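Local coordinates for periplasmic binding protein/LacI transcriptional regulator (Burkholderia multivorans, PDB 4YLE) that probably captures a simple sugar in the periplasm and delivers it to an ABC transporter, as its solute-binding component, at residues A[93-104]-A[118-128]; A[142-153]-A[307-315]. One frame throughout, in Å; residues are numbered along the deposited sequence.

Contact 1: A[93-104]-A[118-128]; sequences VDAIVLAPADSK and IIVVNIDNRLD
I96 and V121 sit at the middle of a parallel strand pair, where the backbone of 95-98 trades hydrogen bonds with that of 119-123 in regular alternation. I96 N donates to I119 O, and I96 O accepts from V121 N at 2.9 Å; the ladder then runs on through L98 to I123. Along the strands the close packing is apolar, as befits a sheet covered on both faces. On one face the CG1 branch of I96 lies 3.9 Å from I118 CG2. On the other, V97 CG1 meets I123 CG2 at 3.7 Å; CG1 of V97 stands anti to its own backbone N (chi1 179°), which carries it to that isoleucine. Beta-branched valine and isoleucine suit the extended backbone of a strand.

Beyond the strands, polar side chains hold two loops together just as tightly. The N125 amide sends ND2 to P100 O at 3.1 Å, a nearly straight bond (174°) that leaves in the amide plane but arrives above the carbonyl plane; its OD1 accepts N178 N. S103 OG donates to R126 O at 2.8 Å and also bonds T177 N, and S103 O receives D128 N. N122 braces its own loop: OD1 takes L127 N on a lone pair, while ND2 reaches N125 O. P100, with no N-H to satisfy, touches L127: P100 CG lies 3.6 Å from L127 CD2. Packing is looser at the solvent side, where K104 runs alongside D128 but K104 NZ stays 4.5 Å from D128 OD2, beyond a salt bridge; D128, N-cap of the next helix, accepts D130 N through OD1.

D124 turns its carboxylate to K40 and an unknown bound ligand, consistent with a place in the sugar site. The pair belongs to a right-handed beta-alpha-beta unit through helix 107-115, between strands 34-39 and 141-144, with helix 279-295 against the face bearing A95 and V121.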
loop_
_atom_site.group_PDB
_atom_site.type_symbol
_atom_site.label_atom_id
_atom_site.label_comp_id
_atom_site.label_asym_id
_atom_site.label_seq_id
_atom_site.Cartn_x
_atom_site.Cartn_y
_atom_site.Cartn_z
ATOM N N VAL A 93 5.779 -15.596 -18.857
ATOM C CA VAL A 93 4.849 -14.491 -19.052
ATOM C C VAL A 93 5.590 -13.385 -19.797
ATOM O O VAL A 93 6.824 -13.346 -19.796
ATOM C CB VAL A 93 4.287 -13.939 -17.717
ATOM C CG1 VAL A 93 3.451 -15.006 -16.999
ATOM C CG2 VAL A 93 5.425 -13.428 -16.816
ATOM N N ASP A 94 4.833 -12.480 -20.405
ATOM C CA ASP A 94 5.404 -11.373 -21.166
ATOM C C ASP A 94 5.612 -10.113 -20.346
ATOM O O ASP A 94 6.440 -9.265 -20.680
ATOM C CB ASP A 94 4.502 -11.081 -22.355
ATOM C CG ASP A 94 4.366 -12.290 -23.248
ATOM O OD1 ASP A 94 5.383 -12.696 -23.870
ATOM O OD2 ASP A 94 3.256 -12.851 -23.282
ATOM N N ALA A 95 4.852 -9.990 -19.270
ATOM C CA ALA A 95 5.009 -8.862 -18.389
ATOM C C ALA A 95 4.636 -9.267 -16.981
ATOM O O ALA A 95 3.837 -10.180 -16.789
ATOM C CB ALA A 95 4.145 -7.690 -18.856
ATOM N N ILE A 96 5.229 -8.572 -16.013
ATOM C CA ILE A 96 4.920 -8.744 -14.599
ATOM C C ILE A 96 4.638 -7.390 -13.992
ATOM O O ILE A 96 5.437 -6.466 -14.129
ATOM C CB ILE A 96 6.078 -9.393 -13.820
ATOM C CG1 ILE A 96 6.288 -10.829 -14.268
ATOM C CG2 ILE A 96 5.774 -9.362 -12.315
ATOM C CD1 ILE A 96 7.566 -11.446 -13.729
ATOM N N VAL A 97 3.490 -7.280 -13.338
ATOM C CA VAL A 97 3.071 -6.081 -12.654
ATOM C C VAL A 97 3.146 -6.415 -11.172
ATOM O O VAL A 97 2.390 -7.263 -10.706
ATOM C CB VAL A 97 1.649 -5.669 -13.041
ATOM C CG1 VAL A 97 1.244 -4.428 -12.301
ATOM C CG2 VAL A 97 1.557 -5.433 -14.580
ATOM N N LEU A 98 4.082 -5.788 -10.460
ATOM C CA LEU A 98 4.436 -6.229 -9.130
ATOM C C LEU A 98 4.169 -5.136 -8.094
ATOM O O LEU A 98 4.615 -3.998 -8.278
ATOM C CB LEU A 98 5.915 -6.619 -9.091
ATOM C CG LEU A 98 6.507 -6.944 -7.715
ATOM C CD1 LEU A 98 5.902 -8.214 -7.151
ATOM C CD2 LEU A 98 8.035 -7.040 -7.832
ATOM N N ALA A 99 3.436 -5.498 -7.027
ATOM C CA ALA A 99 3.301 -4.686 -5.789
ATOM C C ALA A 99 4.194 -5.303 -4.711
ATOM O O ALA A 99 3.781 -6.244 -4.040
ATOM C CB ALA A 99 1.848 -4.643 -5.303
ATOM N N PRO A 100 5.439 -4.805 -4.568
ATOM C CA PRO A 100 6.426 -5.594 -3.811
ATOM C C PRO A 100 6.246 -5.532 -2.298
ATOM O O PRO A 100 5.924 -4.468 -1.752
ATOM C CB PRO A 100 7.760 -4.973 -4.242
ATOM C CG PRO A 100 7.442 -3.616 -4.690
ATOM C CD PRO A 100 6.056 -3.655 -5.257
ATOM N N ALA A 101 6.444 -6.668 -1.638
ATOM C CA ALA A 101 6.264 -6.771 -0.187
ATOM C C ALA A 101 7.402 -6.098 0.583
ATOM O O ALA A 101 7.250 -5.765 1.774
ATOM C CB ALA A 101 6.155 -8.227 0.221
ATOM N N ASP A 102 8.532 -5.931 -0.108
ATOM C CA ASP A 102 9.757 -5.329 0.427
ATOM C C ASP A 102 10.386 -4.490 -0.684
ATOM O O ASP A 102 10.536 -4.983 -1.791
ATOM C CB ASP A 102 10.715 -6.423 0.884
ATOM C CG ASP A 102 11.911 -5.890 1.637
ATOM O OD1 ASP A 102 12.617 -5.004 1.112
ATOM O OD2 ASP A 102 12.160 -6.382 2.760
ATOM N N SER A 103 10.719 -3.233 -0.413
ATOM C CA SER A 103 11.211 -2.332 -1.472
ATOM C C SER A 103 12.643 -2.652 -1.949
ATOM O O SER A 103 13.058 -2.235 -3.029
ATOM C CB SER A 103 11.146 -0.894 -0.979
ATOM O OG SER A 103 9.784 -0.460 -0.964
ATOM N N LYS A 104 13.390 -3.366 -1.120
ATOM C CA LYS A 104 14.743 -3.794 -1.510
ATOM C C LYS A 104 14.831 -5.261 -1.920
ATOM O O LYS A 104 15.550 -5.626 -2.873
ATOM C CB LYS A 104 15.723 -3.551 -0.357
ATOM C CG LYS A 104 15.955 -2.090 -0.039
ATOM C CD LYS A 104 17.204 -1.919 0.820
ATOM C CE LYS A 104 17.130 -0.730 1.750
ATOM N NZ LYS A 104 16.152 -0.964 2.853
ATOM N N ILE A 118 11.360 -10.088 -19.853
ATOM C CA ILE A 118 10.023 -9.759 -19.368
ATOM C C ILE A 118 9.951 -8.272 -19.038
ATOM O O ILE A 118 10.894 -7.708 -18.488
ATOM C CB ILE A 118 9.670 -10.610 -18.122
ATOM C CG1 ILE A 118 9.745 -12.104 -18.475
ATOM C CG2 ILE A 118 8.298 -10.247 -17.569
ATOM C CD1 ILE A 118 9.528 -13.043 -17.301
ATOM N N ILE A 119 8.837 -7.634 -19.377
ATOM C CA ILE A 119 8.619 -6.249 -19.003
ATOM C C ILE A 119 8.100 -6.270 -17.567
ATOM O O ILE A 119 7.159 -6.982 -17.264
ATOM C CB ILE A 119 7.616 -5.541 -19.977
ATOM C CG1 ILE A 119 8.225 -5.470 -21.391
ATOM C CG2 ILE A 119 7.222 -4.125 -19.493
ATOM C CD1 ILE A 119 9.527 -4.666 -21.477
ATOM N N VAL A 120 8.736 -5.510 -16.689
ATOM C CA VAL A 120 8.248 -5.367 -15.308
ATOM C C VAL A 120 7.822 -3.950 -15.036
ATOM O O VAL A 120 8.556 -3.017 -15.315
ATOM C CB VAL A 120 9.335 -5.766 -14.307
ATOM C CG1 VAL A 120 8.820 -5.637 -12.877
ATOM C CG2 VAL A 120 9.853 -7.184 -14.614
ATOM N N VAL A 121 6.625 -3.812 -14.458
ATOM C CA VAL A 121 6.083 -2.554 -14.013
ATOM C C VAL A 121 5.838 -2.693 -12.525
ATOM O O VAL A 121 5.335 -3.705 -12.078
ATOM C CB VAL A 121 4.772 -2.218 -14.729
ATOM C CG1 VAL A 121 4.211 -0.909 -14.247
ATOM C CG2 VAL A 121 4.984 -2.165 -16.262
ATOM N N ASN A 122 6.221 -1.657 -11.802
ATOM C CA ASN A 122 6.162 -1.578 -10.346
ATOM C C ASN A 122 4.916 -0.785 -10.005
ATOM O O ASN A 122 4.755 0.331 -10.503
ATOM C CB ASN A 122 7.447 -0.889 -9.876
ATOM C CG ASN A 122 7.579 -0.714 -8.376
ATOM O OD1 ASN A 122 8.530 -0.065 -7.959
ATOM N ND2 ASN A 122 6.688 -1.302 -7.569
ATOM N N ILE A 123 4.052 -1.338 -9.168
ATOM C CA ILE A 123 2.947 -0.553 -8.630
ATOM C C ILE A 123 2.919 -0.514 -7.104
ATOM O O ILE A 123 3.595 -1.306 -6.472
ATOM C CB ILE A 123 1.582 -1.083 -9.105
ATOM C CG1 ILE A 123 1.256 -2.456 -8.490
ATOM C CG2 ILE A 123 1.542 -1.151 -10.671
ATOM C CD1 ILE A 123 -0.147 -3.017 -8.888
ATOM N N ASP A 124 2.146 0.445 -6.556
ATOM C CA ASP A 124 1.770 0.516 -5.125
ATOM C C ASP A 124 2.931 0.972 -4.247
ATOM O O ASP A 124 2.951 2.103 -3.751
ATOM C CB ASP A 124 1.232 -0.831 -4.653
ATOM C CG ASP A 124 0.863 -0.838 -3.173
ATOM O OD1 ASP A 124 0.619 0.237 -2.624
ATOM O OD2 ASP A 124 0.801 -1.934 -2.566
ATOM N N ASN A 125 3.909 0.095 -4.081
ATOM C CA ASN A 125 5.046 0.364 -3.232
ATOM C C ASN A 125 6.305 0.394 -4.072
ATOM O O ASN A 125 6.663 -0.594 -4.691
ATOM C CB ASN A 125 5.171 -0.696 -2.154
ATOM C CG ASN A 125 6.432 -0.560 -1.365
ATOM O OD1 ASN A 125 6.863 0.559 -1.023
ATOM N ND2 ASN A 125 7.054 -1.707 -1.034
ATOM N N ARG A 126 6.973 1.525 -4.093
ATOM C CA ARG A 126 8.081 1.701 -5.000
ATOM C C ARG A 126 9.315 0.941 -4.544
ATOM O O ARG A 126 9.711 1.014 -3.386
ATOM C CB ARG A 126 8.399 3.182 -5.159
ATOM C CG ARG A 126 9.254 3.490 -6.371
ATOM C CD ARG A 126 9.804 4.891 -6.284
ATOM N NE ARG A 126 8.736 5.885 -6.223
ATOM C CZ ARG A 126 8.372 6.667 -7.236
ATOM N NH1 ARG A 126 8.991 6.598 -8.421
ATOM N NH2 ARG A 126 7.381 7.534 -7.056
ATOM N N LEU A 127 9.905 0.195 -5.477
ATOM C CA LEU A 127 11.199 -0.435 -5.281
ATOM C C LEU A 127 12.243 0.609 -4.978
ATOM O O LEU A 127 12.138 1.746 -5.422
ATOM C CB LEU A 127 11.587 -1.226 -6.525
ATOM C CG LEU A 127 10.694 -2.429 -6.797
ATOM C CD1 LEU A 127 10.935 -2.929 -8.210
ATOM C CD2 LEU A 127 10.921 -3.546 -5.778
ATOM N N ASP A 128 13.258 0.231 -4.219
ATOM C CA ASP A 128 14.227 1.210 -3.772
ATOM C C ASP A 128 15.061 1.682 -4.970
ATOM O O ASP A 128 15.649 0.869 -5.662
ATOM C CB ASP A 128 15.118 0.624 -2.691
ATOM C CG ASP A 128 16.007 1.671 -2.039
ATOM O OD1 ASP A 128 16.685 2.439 -2.760
ATOM O OD2 ASP A 128 16.020 1.727 -0.796
#

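Contact 2: A[142-153]-A[307-315]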
loop_
_atom_site.group_PDB
_atom_site.type_symbol
_atom_site.label_atom_id
_atom_site.label_comp_id
_atom_site.label_asym_id
_atom_site.label_seq_id
_atom_site.Cartn_x
_atom_site.Cartn_y
_atom_site.Cartn_z
ATOM N N VAL A 142 3.955 2.945 -11.257
ATOM C CA VAL A 142 2.585 3.442 -11.218
ATOM C C VAL A 142 2.071 3.356 -9.792
ATOM O O VAL A 142 1.932 2.274 -9.233
ATOM C CB VAL A 142 1.692 2.621 -12.155
ATOM C CG1 VAL A 142 0.255 3.114 -12.115
ATOM C CG2 VAL A 142 2.253 2.641 -13.562
ATOM N N GLY A 143 1.821 4.504 -9.183
ATOM C CA GLY A 143 1.221 4.532 -7.875
ATOM C C GLY A 143 1.171 5.944 -7.342
ATOM O O GLY A 143 1.544 6.921 -8.031
ATOM N N PRO A 144 0.710 6.059 -6.096
ATOM C CA PRO A 144 0.474 7.350 -5.458
ATOM C C PRO A 144 1.668 7.949 -4.754
ATOM O O PRO A 144 2.641 7.286 -4.399
ATOM C CB PRO A 144 -0.597 7.017 -4.441
ATOM C CG PRO A 144 -0.258 5.634 -4.016
ATOM C CD PRO A 144 0.131 4.961 -5.310
ATOM N N ASP A 145 1.529 9.241 -4.496
ATOM C CA ASP A 145 2.442 9.947 -3.626
ATOM C C ASP A 145 1.879 9.765 -2.217
ATOM O O ASP A 145 0.897 10.425 -1.834
ATOM C CB ASP A 145 2.544 11.422 -4.009
ATOM C CG ASP A 145 3.476 12.202 -3.105
ATOM O OD1 ASP A 145 3.544 11.876 -1.902
ATOM O OD2 ASP A 145 4.144 13.170 -3.579
ATOM N N ASN A 146 2.448 8.831 -1.467
ATOM C CA ASN A 146 1.885 8.482 -0.180
ATOM C C ASN A 146 2.139 9.547 0.891
ATOM O O ASN A 146 1.516 9.511 1.933
ATOM C CB ASN A 146 2.425 7.128 0.295
ATOM C CG ASN A 146 1.725 5.970 -0.387
ATOM O OD1 ASN A 146 0.543 5.734 -0.142
ATOM N ND2 ASN A 146 2.423 5.274 -1.271
ATOM N N ARG A 147 3.080 10.452 0.654
ATOM C CA ARG A 147 3.347 11.504 1.645
ATOM C C ARG A 147 2.224 12.529 1.541
ATOM O O ARG A 147 1.610 12.892 2.533
ATOM C CB ARG A 147 4.721 12.123 1.422
ATOM C CG ARG A 147 5.174 13.092 2.509
ATOM C CD ARG A 147 6.625 13.544 2.352
ATOM N NE ARG A 147 7.049 14.243 3.567
ATOM C CZ ARG A 147 8.302 14.404 3.969
ATOM N NH1 ARG A 147 9.320 13.945 3.251
ATOM N NH2 ARG A 147 8.533 15.051 5.106
ATOM N N LYS A 148 1.910 12.944 0.315
ATOM C CA LYS A 148 0.754 13.822 0.112
ATOM C C LYS A 148 -0.550 13.169 0.544
ATOM O O LYS A 148 -1.419 13.841 1.090
ATOM C CB LYS A 148 0.640 14.232 -1.360
ATOM C CG LYS A 148 1.740 15.146 -1.851
ATOM C CD LYS A 148 1.558 15.448 -3.325
ATOM C CE LYS A 148 2.664 16.391 -3.854
ATOM N NZ LYS A 148 2.539 16.689 -5.315
ATOM N N GLY A 149 -0.706 11.861 0.267
ATOM C CA GLY A 149 -1.902 11.144 0.645
ATOM C C GLY A 149 -2.103 11.142 2.154
ATOM O O GLY A 149 -3.155 11.564 2.632
ATOM N N ALA A 150 -1.086 10.707 2.892
ATOM C CA ALA A 150 -1.142 10.682 4.352
ATOM C C ALA A 150 -1.329 12.092 4.907
ATOM O O ALA A 150 -2.002 12.266 5.893
ATOM C CB ALA A 150 0.120 10.034 4.923
ATOM N N ARG A 151 -0.749 13.091 4.245
ATOM C CA ARG A 151 -0.882 14.490 4.686
ATOM C C ARG A 151 -2.331 14.933 4.628
ATOM O O ARG A 151 -2.791 15.644 5.523
ATOM C CB ARG A 151 -0.027 15.413 3.830
ATOM C CG ARG A 151 -0.120 16.942 4.172
ATOM C CD ARG A 151 0.418 17.259 5.543
ATOM N NE ARG A 151 0.172 18.663 5.908
ATOM C CZ ARG A 151 1.015 19.665 5.674
ATOM N NH1 ARG A 151 2.190 19.446 5.094
ATOM N NH2 ARG A 151 0.685 20.897 6.032
ATOM N N LYS A 152 -3.054 14.536 3.575
ATOM C CA LYS A 152 -4.491 14.830 3.514
ATOM C C LYS A 152 -5.235 14.286 4.740
ATOM O O LYS A 152 -6.062 14.978 5.329
ATOM C CB LYS A 152 -5.124 14.232 2.259
ATOM C CG LYS A 152 -4.767 14.936 0.971
ATOM C CD LYS A 152 -5.507 14.299 -0.193
ATOM C CE LYS A 152 -5.326 15.126 -1.462
ATOM N NZ LYS A 152 -6.312 14.750 -2.529
ATOM N N VAL A 153 -4.985 13.016 5.075
ATOM C CA VAL A 153 -5.643 12.353 6.193
ATOM C C VAL A 153 -5.230 13.035 7.493
ATOM O O VAL A 153 -6.075 13.401 8.290
ATOM C CB VAL A 153 -5.308 10.869 6.225
ATOM C CG1 VAL A 153 -5.949 10.182 7.443
ATOM C CG2 VAL A 153 -5.779 10.226 4.884
ATOM N N VAL A 307 4.081 7.732 -13.578
ATOM C CA VAL A 307 2.623 7.828 -13.577
ATOM C C VAL A 307 2.106 7.921 -12.152
ATOM O O VAL A 307 2.055 6.911 -11.440
ATOM C CB VAL A 307 1.958 6.613 -14.252
ATOM C CG1 VAL A 307 0.416 6.724 -14.183
ATOM C CG2 VAL A 307 2.446 6.454 -15.687
ATOM N N GLU A 308 1.735 9.127 -11.726
ATOM C CA GLU A 308 1.201 9.286 -10.380
ATOM C C GLU A 308 -0.293 9.084 -10.404
ATOM O O GLU A 308 -0.998 9.728 -11.176
ATOM C CB GLU A 308 1.519 10.658 -9.795
ATOM C CG GLU A 308 1.117 10.749 -8.320
ATOM C CD GLU A 308 1.397 12.102 -7.720
ATOM O OE1 GLU A 308 2.509 12.601 -7.950
ATOM O OE2 GLU A 308 0.499 12.660 -7.036
ATOM N N THR A 309 -0.774 8.207 -9.533
ATOM C CA THR A 309 -2.205 7.975 -9.410
ATOM C C THR A 309 -2.690 8.752 -8.197
ATOM O O THR A 309 -1.911 8.971 -7.258
ATOM C CB THR A 309 -2.532 6.477 -9.278
ATOM O OG1 THR A 309 -1.687 5.881 -8.302
ATOM C CG2 THR A 309 -2.284 5.737 -10.557
ATOM N N PRO A 310 -3.961 9.189 -8.210
ATOM C CA PRO A 310 -4.399 10.124 -7.170
ATOM C C PRO A 310 -4.768 9.471 -5.846
ATOM O O PRO A 310 -5.003 8.277 -5.768
ATOM C CB PRO A 310 -5.635 10.771 -7.791
ATOM C CG PRO A 310 -6.184 9.691 -8.687
ATOM C CD PRO A 310 -4.991 9.002 -9.246
ATOM N N VAL A 311 -4.812 10.300 -4.807
ATOM C CA VAL A 311 -5.289 9.876 -3.498
ATOM C C VAL A 311 -6.314 10.899 -2.981
ATOM O O VAL A 311 -6.039 12.084 -2.957
ATOM C CB VAL A 311 -4.150 9.774 -2.504
ATOM C CG1 VAL A 311 -4.696 9.360 -1.143
ATOM C CG2 VAL A 311 -3.120 8.783 -2.967
ATOM N N ASP A 312 -7.494 10.437 -2.597
ATOM C CA ASP A 312 -8.505 11.340 -2.055
ATOM C C ASP A 312 -8.882 11.000 -0.631
ATOM O O ASP A 312 -9.012 9.840 -0.256
ATOM C CB ASP A 312 -9.752 11.311 -2.911
ATOM C CG ASP A 312 -9.502 11.866 -4.285
ATOM O OD1 ASP A 312 -9.160 13.056 -4.367
ATOM O OD2 ASP A 312 -9.612 11.105 -5.259
ATOM N N LEU A 313 -9.088 12.059 0.144
ATOM C CA LEU A 313 -9.573 11.937 1.502
ATOM C C LEU A 313 -10.999 11.400 1.511
ATOM O O LEU A 313 -11.831 11.818 0.692
ATOM C CB LEU A 313 -9.507 13.301 2.166
ATOM C CG LEU A 313 -10.124 13.469 3.550
ATOM C CD1 LEU A 313 -9.316 12.730 4.549
ATOM C CD2 LEU A 313 -10.157 14.930 3.901
ATOM N N VAL A 314 -11.259 10.451 2.406
ATOM C CA VAL A 314 -12.592 9.913 2.625
ATOM C C VAL A 314 -12.972 10.074 4.090
ATOM O O VAL A 314 -12.241 9.647 4.966
ATOM C CB VAL A 314 -12.676 8.459 2.241
ATOM C CG1 VAL A 314 -14.079 7.914 2.482
ATOM C CG2 VAL A 314 -12.266 8.296 0.777
ATOM N N THR A 315 -14.122 10.715 4.307
ATOM C CA THR A 315 -14.700 10.892 5.634
ATOM C C THR A 315 -16.181 10.489 5.620
ATOM O O THR A 315 -16.646 9.906 4.644
ATOM C CB THR A 315 -14.609 12.333 6.089
ATOM O OG1 THR A 315 -15.375 13.138 5.192
ATOM C CG2 THR A 315 -13.179 12.792 6.085
HETATM O O HOH W 1 -0.827 10.772 -5.556
HETATM O O HOH W 2 3.436 14.378 -6.151
HETATM O O HOH W 3 -0.060 15.124 -6.684
HETATM O O HOH W 4 -8.683 14.772 -1.023
#
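V311 and K152 carry much of this contact, in which strand 308-314, interrupted near its middle, first runs parallel to strand 141-144 and then packs against helix 146-160; the sheet is the mixed one of a periplasmic-binding-protein fold. V311 has the most surface buried. Its CG2 presses on P144 CB at 3.4 Å, tighter than usual, while V311 CG1 faces G149 CA at 3.8 Å, where the missing side chain of glycine lets strand and helix come close. L313 continues the apolar seam, setting CD1 near the backbone of V153. Where the two strands run side by side, T309 N bonds to G143 O at 3.0 Å, approaching from well above the carbonyl plane.

The exposed edge is wetter. A water links D145 N with E308 OE2 and T309 O, and a second joins D145 OD2, K148 NZ and E308 OE1, probably easing the proximity of two carboxylates. D145 also N-caps the helix through OD1.

K152 suits an exposed edge: its long chain, extended beyond CG, lies over the strand, with a long salt bridge to D312 OD1, whose partner oxygen OD2 is hydrogen-bonded to Y278 OH, and K152 NZ donates to V311 O at 2.7 Å, in the carbonyl plane.

Overall arrangement
From the N terminus, contact 1 comes first: the chain leaves 93-104, makes one helix, 107-115, and returns at 118-128, closing a short local loop. Contact 2 opens only after that one has closed, so the two follow in series, neither nested nor crossed. It spans far more chain: between 142-153 and 307-315 lie the whole four-stranded parallel sheet, then strand 274-276 and helix 279-295, already back in the first lobe, before 308-314 slots in between 141-144 and 274-276. The contacts meet where strand 119-123 neighbours strand 141-144: N122 O and V142 N lie 2.8 Å apart, a probable hydrogen bond. Together they span four adjacent strands, from 95-98 to 308-314.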